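Local coordinates for beta-galacturonidase (Eisenbergiella tayi, PDB 6NCW), which probably hydrolyses terminal beta-linked galacturonic acid residues, as a family 2 glycoside hydrolase of a human gut bacterium, at residues A[259-264]-A[445-450]; A[414-419]-A[425-430]. All coordinates share one frame; numbering follows the deposited sequence.

Contact 1 of 2, residues A[259-264]-A[445-450]; sequences EGKDIL and ELYQWI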
loop_
_atom_site.group_PDB
_atom_site.type_symbol
_atom_site.label_atom_id
_atom_site.label_comp_id
_atom_site.label_asym_id
_atom_site.label_seq_id
_atom_site.Cartn_x
_atom_site.Cartn_y
_atom_site.Cartn_z
ATOM N N GLU A 259 -39.121 -13.730 25.571
ATOM C CA GLU A 259 -39.668 -14.139 26.857
ATOM C C GLU A 259 -38.673 -13.668 27.905
ATOM O O GLU A 259 -37.546 -14.176 27.959
ATOM C CB GLU A 259 -39.869 -15.652 26.902
ATOM C CG GLU A 259 -40.430 -16.188 28.192
ATOM C CD GLU A 259 -40.731 -17.673 28.091
ATOM O OE1 GLU A 259 -41.802 -18.037 27.542
ATOM O OE2 GLU A 259 -39.886 -18.478 28.541
ATOM N N GLY A 260 -39.068 -12.694 28.709
ATOM C CA GLY A 260 -38.116 -12.126 29.656
ATOM C C GLY A 260 -36.965 -11.457 28.928
ATOM O O GLY A 260 -37.168 -10.669 27.996
ATOM N N LYS A 261 -35.739 -11.781 29.345
ATOM C CA LYS A 261 -34.530 -11.277 28.707
ATOM C C LYS A 261 -34.035 -12.188 27.579
ATOM O O LYS A 261 -32.883 -12.056 27.152
ATOM C CB LYS A 261 -33.410 -11.087 29.752
ATOM C CG LYS A 261 -33.724 -10.105 30.885
ATOM C CD LYS A 261 -32.593 -9.997 31.916
ATOM C CE LYS A 261 -32.825 -8.823 32.894
ATOM N NZ LYS A 261 -31.769 -8.696 33.972
ATOM N N ASP A 262 -34.859 -13.119 27.099
ATOM C CA ASP A 262 -34.423 -14.118 26.125
ATOM C C ASP A 262 -35.071 -13.870 24.770
ATOM O O ASP A 262 -36.280 -13.649 24.688
ATOM C CB ASP A 262 -34.758 -15.540 26.590
ATOM C CG ASP A 262 -34.115 -15.893 27.927
ATOM O OD1 ASP A 262 -32.935 -15.532 28.161
ATOM O OD2 ASP A 262 -34.804 -16.541 28.744
ATOM N N ILE A 263 -34.267 -13.929 23.712
ATOM C CA ILE A 263 -34.779 -14.051 22.352
ATOM C C ILE A 263 -34.820 -15.538 22.030
ATOM O O ILE A 263 -33.781 -16.204 22.016
ATOM C CB ILE A 263 -33.898 -13.293 21.349
ATOM C CG1 ILE A 263 -33.731 -11.830 21.758
ATOM C CG2 ILE A 263 -34.496 -13.355 19.957
ATOM C CD1 ILE A 263 -32.727 -11.072 20.864
ATOM N N LEU A 264 -36.013 -16.065 21.777
ATOM C CA LEU A 264 -36.209 -17.499 21.625
ATOM C C LEU A 264 -36.472 -17.829 20.164
ATOM O O LEU A 264 -37.407 -17.294 19.561
ATOM C CB LEU A 264 -37.363 -17.991 22.492
ATOM C CG LEU A 264 -37.334 -17.819 24.008
ATOM C CD1 LEU A 264 -38.653 -18.325 24.575
ATOM C CD2 LEU A 264 -36.158 -18.565 24.618
ATOM N N GLU A 445 -22.353 0.248 32.840
ATOM C CA GLU A 445 -23.052 1.486 33.164
ATOM C C GLU A 445 -24.309 1.651 32.313
ATOM O O GLU A 445 -25.369 2.028 32.827
ATOM C CB GLU A 445 -22.113 2.675 32.979
ATOM C CG GLU A 445 -22.860 3.986 32.887
ATOM C CD GLU A 445 -21.952 5.193 32.717
ATOM O OE1 GLU A 445 -22.475 6.281 32.389
ATOM O OE2 GLU A 445 -20.729 5.067 32.930
ATOM N N LEU A 446 -24.213 1.362 31.009
ATOM C CA LEU A 446 -25.387 1.424 30.133
ATOM C C LEU A 446 -26.428 0.378 30.518
ATOM O O LEU A 446 -27.627 0.677 30.591
ATOM C CB LEU A 446 -24.967 1.239 28.677
ATOM C CG LEU A 446 -26.117 1.112 27.655
ATOM C CD1 LEU A 446 -27.027 2.352 27.627
ATOM C CD2 LEU A 446 -25.558 0.814 26.256
ATOM N N TYR A 447 -25.990 -0.858 30.766
ATOM C CA TYR A 447 -26.943 -1.932 31.046
ATOM C C TYR A 447 -27.706 -1.670 32.340
ATOM O O TYR A 447 -28.935 -1.798 32.388
ATOM C CB TYR A 447 -26.236 -3.284 31.116
ATOM C CG TYR A 447 -27.239 -4.403 31.203
ATOM C CD1 TYR A 447 -28.017 -4.747 30.099
ATOM C CD2 TYR A 447 -27.460 -5.076 32.401
ATOM C CE1 TYR A 447 -28.956 -5.752 30.171
ATOM C CE2 TYR A 447 -28.405 -6.087 32.484
ATOM C CZ TYR A 447 -29.149 -6.416 31.371
ATOM O OH TYR A 447 -30.094 -7.413 31.451
ATOM N N GLN A 448 -26.987 -1.284 33.394
ATOM C CA GLN A 448 -27.620 -0.979 34.672
ATOM C C GLN A 448 -28.622 0.161 34.539
ATOM O O GLN A 448 -29.735 0.077 35.063
ATOM C CB GLN A 448 -26.546 -0.651 35.709
ATOM C CG GLN A 448 -26.405 -1.688 36.809
ATOM C CD GLN A 448 -25.955 -3.055 36.307
ATOM O OE1 GLN A 448 -24.776 -3.256 35.988
ATOM N NE2 GLN A 448 -26.891 -4.010 36.255
ATOM N N TRP A 449 -28.256 1.225 33.827
ATOM C CA TRP A 449 -29.211 2.300 33.589
ATOM C C TRP A 449 -30.466 1.788 32.890
ATOM O O TRP A 449 -31.582 2.182 33.248
ATOM C CB TRP A 449 -28.581 3.417 32.757
ATOM C CG TRP A 449 -29.593 4.445 32.403
ATOM C CD1 TRP A 449 -29.987 5.509 33.167
ATOM C CD2 TRP A 449 -30.381 4.501 31.201
ATOM N NE1 TRP A 449 -30.961 6.224 32.514
ATOM C CE2 TRP A 449 -31.222 5.627 31.306
ATOM C CE3 TRP A 449 -30.443 3.719 30.044
ATOM C CZ2 TRP A 449 -32.112 5.992 30.299
ATOM C CZ3 TRP A 449 -31.337 4.083 29.042
ATOM C CH2 TRP A 449 -32.158 5.205 29.177
ATOM N N ILE A 450 -30.309 0.932 31.869
ATOM C CA ILE A 450 -31.486 0.402 31.190
ATOM C C ILE A 450 -32.363 -0.360 32.175
ATOM O O ILE A 450 -33.587 -0.199 32.178
ATOM C CB ILE A 450 -31.085 -0.483 29.994
ATOM C CG1 ILE A 450 -30.525 0.361 28.845
ATOM C CG2 ILE A 450 -32.275 -1.245 29.485
ATOM C CD1 ILE A 450 -29.787 -0.473 27.813
#
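The phenol ring of Tyr447 meets Lys261 at its edge, where the ammonium nitrogen lies near the ring plane beside the hydroxyl. No part of the 259-264 segment lies on either face of the ring; elsewhere the ring pairs edge-to-face with Phe461. The lysine chain runs at a slant to the ring, and its last three atoms, CD, CE and NZ, gather round the one hydroxyl oxygen, Tyr447 OH. Lys261 NZ donates a weak hydrogen bond of 3.3 Å to Tyr447 OH. Both side chains must reach far, since Lys261 CA and Tyr447 CA are 12.3 Å apart. The lysine manages this with CG anti to its own carbonyl carbon (chi1 -60°) and an extended chain beyond; the tyrosine leaves the helix with CG anti to the backbone N (chi1 -172°).

Lys261 sits in a type II' turn closed by two backbone bonds, Glu259 N to Asp262 O and Asp262 N to Glu259 O, both 3.0 Å. Gly260 takes the positive-phi position of the turn, and Lys261, next to it at the hairpin tip, points its side chain toward the helix. This gives a small contact, burying 69 Å² in all between an exposed lysine and a buried tyrosine. Nearby, Ile263 of the hairpin packs on Pro460 and Leu462, while Ile450 of the helix packs on Val425 and Phe461. The pairing illustrates how the beta hairpin leading into the first barrel strand, 268-276, set against one end of the TIM barrel, can touch outer helix 439-453 between two successive barrel strands.

Contact 2 of 2, residues A[414-419]-A[425-430]; sequences KTDICL and VSYNIY
The backbones draw together at one end, with Leu419 CA and Val425 CA 6.4 Å apart, and diverge toward Asp416 and Tyr427, whose CA atoms are 10.2 Å apart; side chains fill the wedge between loop and strand. At the narrow end Leu419 crosses Val425 at about a right angle, its CD2 resting 3.7 Å from Val425 CG1. The other branch of the leucine, CD1, comes to the edge of the Tyr427 ring, near its plane, 4.0 Å from Tyr427 CE1. With chi1 at -98°, away from the staggered values, the tyrosine carries its hydroxyl to the loop, where Tyr427 OH lies 3.3 Å from Asp416 CB and hydrogen-bonds to the carbonyl oxygen of Arg412.

Asp416 offers Tyr427 its methylene and directs its carboxylate elsewhere. Its OD2 accepts a hydrogen bond from Cys418 N (2.7 Å, 151°), with the amide nitrogen nearly in line with the CG-OD2 bond, forming an Asx turn; OD1 is gripped by Ser381 and Ser410. The segment belongs to the helix-free connection between parallel strands 406-410 and 425-428, as in the family 2 beta-galactosidase barrel, which lacks its fifth helix. Three hydrogen bonds to a buried carboxylate are consistent with an ionised aspartate, which ties the loop to both serines, while the contact to the strand is apolar, apart from a phenol oxygen satisfied by a backbone carbonyl.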
loop_
_atom_site.group_PDB
_atom_site.type_symbol
_atom_site.label_atom_id
_atom_site.label_comp_id
_atom_site.label_asym_id
_atom_site.label_seq_id
_atom_site.Cartn_x
_atom_site.Cartn_y
_atom_site.Cartn_z
ATOM N N LYS A 414 -28.330 6.684 27.722
ATOM C CA LYS A 414 -29.004 7.003 28.982
ATOM C C LYS A 414 -29.958 8.187 28.872
ATOM O O LYS A 414 -30.317 8.790 29.885
ATOM C CB LYS A 414 -27.988 7.232 30.112
ATOM C CG LYS A 414 -27.181 5.964 30.437
ATOM C CD LYS A 414 -25.924 6.235 31.233
ATOM C CE LYS A 414 -26.005 7.469 32.090
ATOM N NZ LYS A 414 -24.700 7.638 32.780
ATOM N N THR A 415 -30.399 8.513 27.655
ATOM C CA THR A 415 -31.335 9.596 27.403
ATOM C C THR A 415 -32.459 9.183 26.459
ATOM O O THR A 415 -33.322 10.010 26.145
ATOM C CB THR A 415 -30.603 10.811 26.811
ATOM O OG1 THR A 415 -30.095 10.479 25.516
ATOM C CG2 THR A 415 -29.435 11.237 27.701
ATOM N N ASP A 416 -32.457 7.938 25.987
ATOM C CA ASP A 416 -33.511 7.432 25.120
ATOM C C ASP A 416 -34.832 7.384 25.883
ATOM O O ASP A 416 -34.897 6.818 26.977
ATOM C CB ASP A 416 -33.128 6.031 24.625
ATOM C CG ASP A 416 -33.898 5.605 23.365
ATOM O OD1 ASP A 416 -33.239 5.310 22.344
ATOM O OD2 ASP A 416 -35.153 5.538 23.392
ATOM N N ILE A 417 -35.891 7.964 25.315
ATOM C CA ILE A 417 -37.216 7.908 25.940
ATOM C C ILE A 417 -38.160 6.971 25.182
ATOM O O ILE A 417 -39.381 7.037 25.370
ATOM C CB ILE A 417 -37.842 9.309 26.094
ATOM C CG1 ILE A 417 -38.171 9.925 24.734
ATOM C CG2 ILE A 417 -36.915 10.244 26.864
ATOM C CD1 ILE A 417 -38.835 11.289 24.814
ATOM N N CYS A 418 -37.625 6.098 24.321
ATOM C CA CYS A 418 -38.449 5.248 23.466
ATOM C C CYS A 418 -38.278 3.767 23.769
ATOM O O CYS A 418 -38.798 2.928 23.024
ATOM C CB CYS A 418 -38.135 5.492 21.986
ATOM S SG CYS A 418 -38.435 7.191 21.457
ATOM N N LEU A 419 -37.571 3.419 24.840
ATOM C CA LEU A 419 -37.275 2.015 25.070
ATOM C C LEU A 419 -38.471 1.238 25.606
ATOM O O LEU A 419 -38.409 0.006 25.669
ATOM C CB LEU A 419 -36.084 1.883 26.017
ATOM C CG LEU A 419 -34.766 2.481 25.529
ATOM C CD1 LEU A 419 -33.686 2.259 26.576
ATOM C CD2 LEU A 419 -34.342 1.904 24.151
ATOM N N VAL A 425 -34.270 -4.150 23.357
ATOM C CA VAL A 425 -33.497 -2.913 23.493
ATOM C C VAL A 425 -32.143 -3.104 22.824
ATOM O O VAL A 425 -31.438 -4.079 23.110
ATOM C CB VAL A 425 -33.307 -2.536 24.969
ATOM C CG1 VAL A 425 -32.531 -1.229 25.067
ATOM C CG2 VAL A 425 -34.651 -2.464 25.703
ATOM N N SER A 426 -31.761 -2.173 21.952
ATOM C CA SER A 426 -30.516 -2.296 21.199
ATOM C C SER A 426 -29.727 -1.001 21.248
ATOM O O SER A 426 -30.297 0.090 21.138
ATOM C CB SER A 426 -30.800 -2.673 19.741
ATOM O OG SER A 426 -31.560 -3.855 19.701
ATOM N N TYR A 427 -28.408 -1.124 21.402
ATOM C CA TYR A 427 -27.539 0.035 21.534
ATOM C C TYR A 427 -26.293 -0.095 20.665
ATOM O O TYR A 427 -25.708 -1.170 20.555
ATOM C CB TYR A 427 -27.156 0.238 22.989
ATOM C CG TYR A 427 -28.035 1.277 23.646
ATOM C CD1 TYR A 427 -29.195 0.922 24.336
ATOM C CD2 TYR A 427 -27.724 2.619 23.540
ATOM C CE1 TYR A 427 -30.012 1.904 24.931
ATOM C CE2 TYR A 427 -28.518 3.594 24.122
ATOM C CZ TYR A 427 -29.651 3.243 24.813
ATOM O OH TYR A 427 -30.406 4.258 25.369
ATOM N N ASN A 428 -25.938 1.001 20.006
ATOM C CA ASN A 428 -24.660 1.153 19.318
ATOM C C ASN A 428 -23.672 1.812 20.277
ATOM O O ASN A 428 -23.930 2.916 20.772
ATOM C CB ASN A 428 -24.826 2.012 18.066
ATOM C CG ASN A 428 -25.872 1.459 17.122
ATOM O OD1 ASN A 428 -26.218 0.277 17.192
ATOM N ND2 ASN A 428 -26.373 2.301 16.220
ATOM N N ILE A 429 -22.559 1.145 20.552
ATOM C CA ILE A 429 -21.557 1.691 21.473
ATOM C C ILE A 429 -20.177 1.503 20.867
ATOM O O ILE A 429 -19.901 0.479 20.228
ATOM C CB ILE A 429 -21.609 1.042 22.881
ATOM C CG1 ILE A 429 -21.230 -0.434 22.825
ATOM C CG2 ILE A 429 -22.974 1.259 23.542
ATOM C CD1 ILE A 429 -21.100 -1.096 24.211
ATOM N N TYR A 430 -19.295 2.483 21.087
ATOM C CA TYR A 430 -17.915 2.390 20.600
ATOM C C TYR A 430 -16.848 2.683 21.665
ATOM O O TYR A 430 -15.931 3.473 21.436
ATOM C CB TYR A 430 -17.750 3.331 19.418
ATOM C CG TYR A 430 -18.544 2.918 18.196
ATOM C CD1 TYR A 430 -19.848 3.342 18.015
ATOM C CD2 TYR A 430 -17.970 2.105 17.217
ATOM C CE1 TYR A 430 -20.559 2.982 16.875
ATOM C CE2 TYR A 430 -18.666 1.745 16.088
ATOM C CZ TYR A 430 -19.959 2.183 15.921
ATOM O OH TYR A 430 -20.657 1.818 14.785
#

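How the contacts relate
Contact 2 is a buried, largely apolar seam covering 212 Å², whereas contact 1 is a partly exposed contact resting on one weak lysine-tyrosine hydrogen bond. Their centres lie 11 Å apart, and contact 2 is nested within the chain segment that contact 1 closes. Helix 439-453 connects them: Leu446 CD2 packs 3.6 Å from Tyr427 CG, and Ile450 CD1 lies 3.7 Å from Tyr427 CE1. On another side of the same helix, Glu445 OE1 forms a 2.6 Å salt bridge with Lys414 NZ. Leu446 and Ile450 thus face strand 425-428, while Glu445 lies at the exposed side, a worked example of a barrel helix packing its apolar face on the sheet.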